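Local structure of exonuclease mut-7 homolog (Aedes aegypti, 7JW2) at residues 150-155 with 163-168. The protein probably acts as a magnesium-dependent 3'-5' exoribonuclease that trims the 3' ends of AGO1-bound microRNAs, this chain being its exonuclease domain. Residues are numbered along the deposited sequence; the frame is centred on the assembly and turned at random.
Sequences NLANLV and LDKSNQ
A152 O and L163 N share one water, which donates to the carbonyl oxygen at 2.6 Å and accepts from the amide at 3.0 Å. It links the first turn of helix 151-159 to the chain returning after that helix; the direct contacts between the two are apolar. L163 carries most of them. With CG anti to its backbone N (chi1 -177°), the side chain lays CD2 against the helix backbone, 3.8 Å from A152 CA, while L151 CG lies 4.4 Å from L163 CD2. About a turn further along the helix, V155 brings CG1 to within 4.1 Å of L163 CB, the two side chains crossing at about a right angle. K165, exposed to solvent, runs alongside the methyl of A152, its chain bent at chi3 (-40°) and K165 CD lying 3.8 Å from A152 CB. The helix starts at N150, whose OD1 caps N153 N at 2.9 Å, met almost straight down its C=O bond. In the loop, D164 OD1 accepts from S166 N, which makes an Asx turn, and also from S166 OG, both from one face of the carboxylate; the turn overlaps the type I turn K165-Q168. L151 also packs on L192 and I195, and Q168 on Y184, so both the N-capped helix and the loop after it rest on helix 179-205, within a 3'-5' exonuclease domain of the RNase H clan.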
ATOM      1  N   ASN A 150     -19.850  18.161 -23.436  1.00 28.06           N
ATOM      2  CA  ASN A 150     -18.679  18.279 -22.576  1.00 25.65           C
ATOM      3  C   ASN A 150     -19.082  18.052 -21.123  1.00 23.71           C
ATOM      4  O   ASN A 150     -20.268  17.977 -20.791  1.00 22.35           O
ATOM      5  CB  ASN A 150     -17.997  19.646 -22.748  1.00 27.45           C
ATOM      6  CG  ASN A 150     -18.948  20.813 -22.546  1.00 27.56           C
ATOM      7  OD1 ASN A 150     -19.640  20.909 -21.529  1.00 28.22           O
ATOM      8  ND2 ASN A 150     -18.986  21.713 -23.524  1.00 35.75           N
ATOM      9  N   LEU A 151     -18.078  17.940 -20.246  1.00 22.12           N
ATOM     10  CA  LEU A 151     -18.363  17.589 -18.857  1.00 20.84           C
ATOM     11  C   LEU A 151     -19.121  18.703 -18.142  1.00 21.00           C
ATOM     12  O   LEU A 151     -20.016  18.429 -17.331  1.00 19.99           O
ATOM     13  CB  LEU A 151     -17.067  17.242 -18.112  1.00 19.19           C
ATOM     14  CG  LEU A 151     -17.230  16.932 -16.624  1.00 20.53           C
ATOM     15  CD1 LEU A 151     -18.107  15.698 -16.424  1.00 19.38           C
ATOM     16  CD2 LEU A 151     -15.873  16.744 -15.939  1.00 23.17           C
ATOM     17  N   ALA A 152     -18.796  19.965 -18.432  1.00 21.71           N
ATOM     18  CA  ALA A 152     -19.486  21.058 -17.759  1.00 21.16           C
ATOM     19  C   ALA A 152     -20.984  21.016 -18.032  1.00 19.95           C
ATOM     20  O   ALA A 152     -21.794  21.261 -17.132  1.00 22.15           O
ATOM     21  CB  ALA A 152     -18.905  22.400 -18.204  1.00 22.33           C
ATOM     22  N   ASN A 153     -21.369  20.695 -19.261  1.00 21.18           N
ATOM     23  CA  ASN A 153     -22.792  20.629 -19.578  1.00 20.69           C
ATOM     24  C   ASN A 153     -23.447  19.404 -18.945  1.00 22.53           C
ATOM     25  O   ASN A 153     -24.609  19.465 -18.526  1.00 22.57           O
ATOM     26  CB  ASN A 153     -22.992  20.636 -21.090  1.00 21.69           C
ATOM     27  CG  ASN A 153     -22.726  22.002 -21.694  1.00 28.43           C
ATOM     28  OD1 ASN A 153     -22.665  23.000 -20.976  1.00 31.67           O
ATOM     29  ND2 ASN A 153     -22.560  22.051 -23.008  1.00 33.53           N
ATOM     30  N   LEU A 154     -22.723  18.284 -18.864  1.00 21.39           N
ATOM     31  CA  LEU A 154     -23.278  17.105 -18.205  1.00 20.04           C
ATOM     32  C   LEU A 154     -23.501  17.357 -16.718  1.00 20.13           C
ATOM     33  O   LEU A 154     -24.472  16.863 -16.133  1.00 17.62           O
ATOM     34  CB  LEU A 154     -22.353  15.905 -18.418  1.00 18.88           C
ATOM     35  CG  LEU A 154     -22.930  14.558 -18.005  1.00 18.87           C
ATOM     36  CD1 LEU A 154     -24.346  14.370 -18.575  1.00 21.91           C
ATOM     37  CD2 LEU A 154     -21.988  13.443 -18.459  1.00 19.16           C
ATOM     38  N   VAL A 155     -22.600  18.107 -16.080  1.00 18.68           N
ATOM     39  CA  VAL A 155     -22.796  18.482 -14.684  1.00 18.07           C
ATOM     40  C   VAL A 155     -24.075  19.298 -14.520  1.00 22.50           C
ATOM     41  O   VAL A 155     -24.859  19.069 -13.591  1.00 21.67           O
ATOM     42  CB  VAL A 155     -21.567  19.243 -14.157  1.00 19.55           C
ATOM     43  CG1 VAL A 155     -21.888  19.926 -12.853  1.00 21.63           C
ATOM     44  CG2 VAL A 155     -20.405  18.269 -13.955  1.00 19.78           C
ATOM     45  N   LEU A 163     -20.531  24.121 -13.433  1.00 22.24           N
ATOM     46  CA  LEU A 163     -19.184  23.646 -13.113  1.00 21.58           C
ATOM     47  C   LEU A 163     -18.196  24.787 -13.326  1.00 23.50           C
ATOM     48  O   LEU A 163     -18.001  25.246 -14.455  1.00 26.68           O
ATOM     49  CB  LEU A 163     -18.811  22.440 -13.970  1.00 21.49           C
ATOM     50  CG  LEU A 163     -17.446  21.813 -13.685  1.00 23.55           C
ATOM     51  CD1 LEU A 163     -17.506  21.072 -12.370  1.00 20.62           C
ATOM     52  CD2 LEU A 163     -17.032  20.892 -14.831  1.00 25.60           C
ATOM     53  N   ASP A 164     -17.583  25.250 -12.239  1.00 19.43           N
ATOM     54  CA  ASP A 164     -16.571  26.304 -12.323  1.00 20.24           C
ATOM     55  C   ASP A 164     -15.309  25.732 -12.960  1.00 21.34           C
ATOM     56  O   ASP A 164     -14.597  24.930 -12.340  1.00 20.52           O
ATOM     57  CB  ASP A 164     -16.287  26.874 -10.936  1.00 21.90           C
ATOM     58  CG  ASP A 164     -15.274  28.018 -10.960  1.00 27.34           C
ATOM     59  OD1 ASP A 164     -14.654  28.261 -12.013  1.00 27.49           O
ATOM     60  OD2 ASP A 164     -15.101  28.673  -9.911  1.00 34.66           O
ATOM     61  N   LYS A 165     -15.037  26.150 -14.195  1.00 23.46           N
ATOM     62  CA  LYS A 165     -13.898  25.689 -14.975  1.00 23.95           C
ATOM     63  C   LYS A 165     -12.765  26.708 -15.038  1.00 22.88           C
ATOM     64  O   LYS A 165     -11.869  26.568 -15.876  1.00 24.60           O
ATOM     65  CB  LYS A 165     -14.343  25.357 -16.394  1.00 29.93           C
ATOM     66  CG  LYS A 165     -14.893  23.962 -16.560  1.00 29.59           C
ATOM     67  CD  LYS A 165     -15.356  23.738 -17.989  1.00 33.34           C
ATOM     68  CE  LYS A 165     -16.049  24.967 -18.549  1.00 37.60           C
ATOM     69  NZ  LYS A 165     -16.238  24.869 -20.020  1.00 43.23           N
ATOM     70  N   SER A 166     -12.781  27.723 -14.177  1.00 19.15           N
ATOM     71  CA  SER A 166     -11.796  28.796 -14.299  1.00 22.74           C
ATOM     72  C   SER A 166     -10.368  28.310 -14.072  1.00 23.51           C
ATOM     73  O   SER A 166      -9.425  28.958 -14.533  1.00 24.40           O
ATOM     74  CB  SER A 166     -12.123  29.927 -13.327  1.00 29.11           C
ATOM     75  OG  SER A 166     -11.972  29.515 -11.985  1.00 27.71           O
ATOM     76  N   ASN A 167     -10.180  27.177 -13.401  1.00 19.09           N
ATOM     77  CA  ASN A 167      -8.850  26.641 -13.143  1.00 19.08           C
ATOM     78  C   ASN A 167      -8.491  25.469 -14.055  1.00 17.16           C
ATOM     79  O   ASN A 167      -7.412  24.886 -13.903  1.00 17.05           O
ATOM     80  CB  ASN A 167      -8.725  26.233 -11.675  1.00 20.02           C
ATOM     81  CG  ASN A 167      -8.438  27.416 -10.777  1.00 24.96           C
ATOM     82  OD1 ASN A 167      -7.300  27.873 -10.691  1.00 30.85           O
ATOM     83  ND2 ASN A 167      -9.472  27.946 -10.132  1.00 29.44           N
ATOM     84  N   GLN A 168      -9.345  25.155 -15.030  1.00 16.92           N
ATOM     85  CA  GLN A 168      -9.086  24.043 -15.940  1.00 17.95           C
ATOM     86  C   GLN A 168      -7.731  24.184 -16.628  1.00 19.28           C
ATOM     87  O   GLN A 168      -6.953  23.221 -16.712  1.00 18.11           O
ATOM     88  CB  GLN A 168     -10.220  23.951 -16.969  1.00 20.11           C
ATOM     89  CG  GLN A 168      -9.983  22.918 -18.051  1.00 21.17           C
ATOM     90  CD  GLN A 168     -11.145  22.803 -19.030  1.00 24.98           C
ATOM     91  OE1 GLN A 168     -12.045  23.640 -19.046  1.00 29.75           O
ATOM     92  NE2 GLN A 168     -11.111  21.772 -19.862  1.00 28.75           N
TER
HETATM   93  O   HOH W   1     -21.672  23.681 -16.180  1.00 30.30           O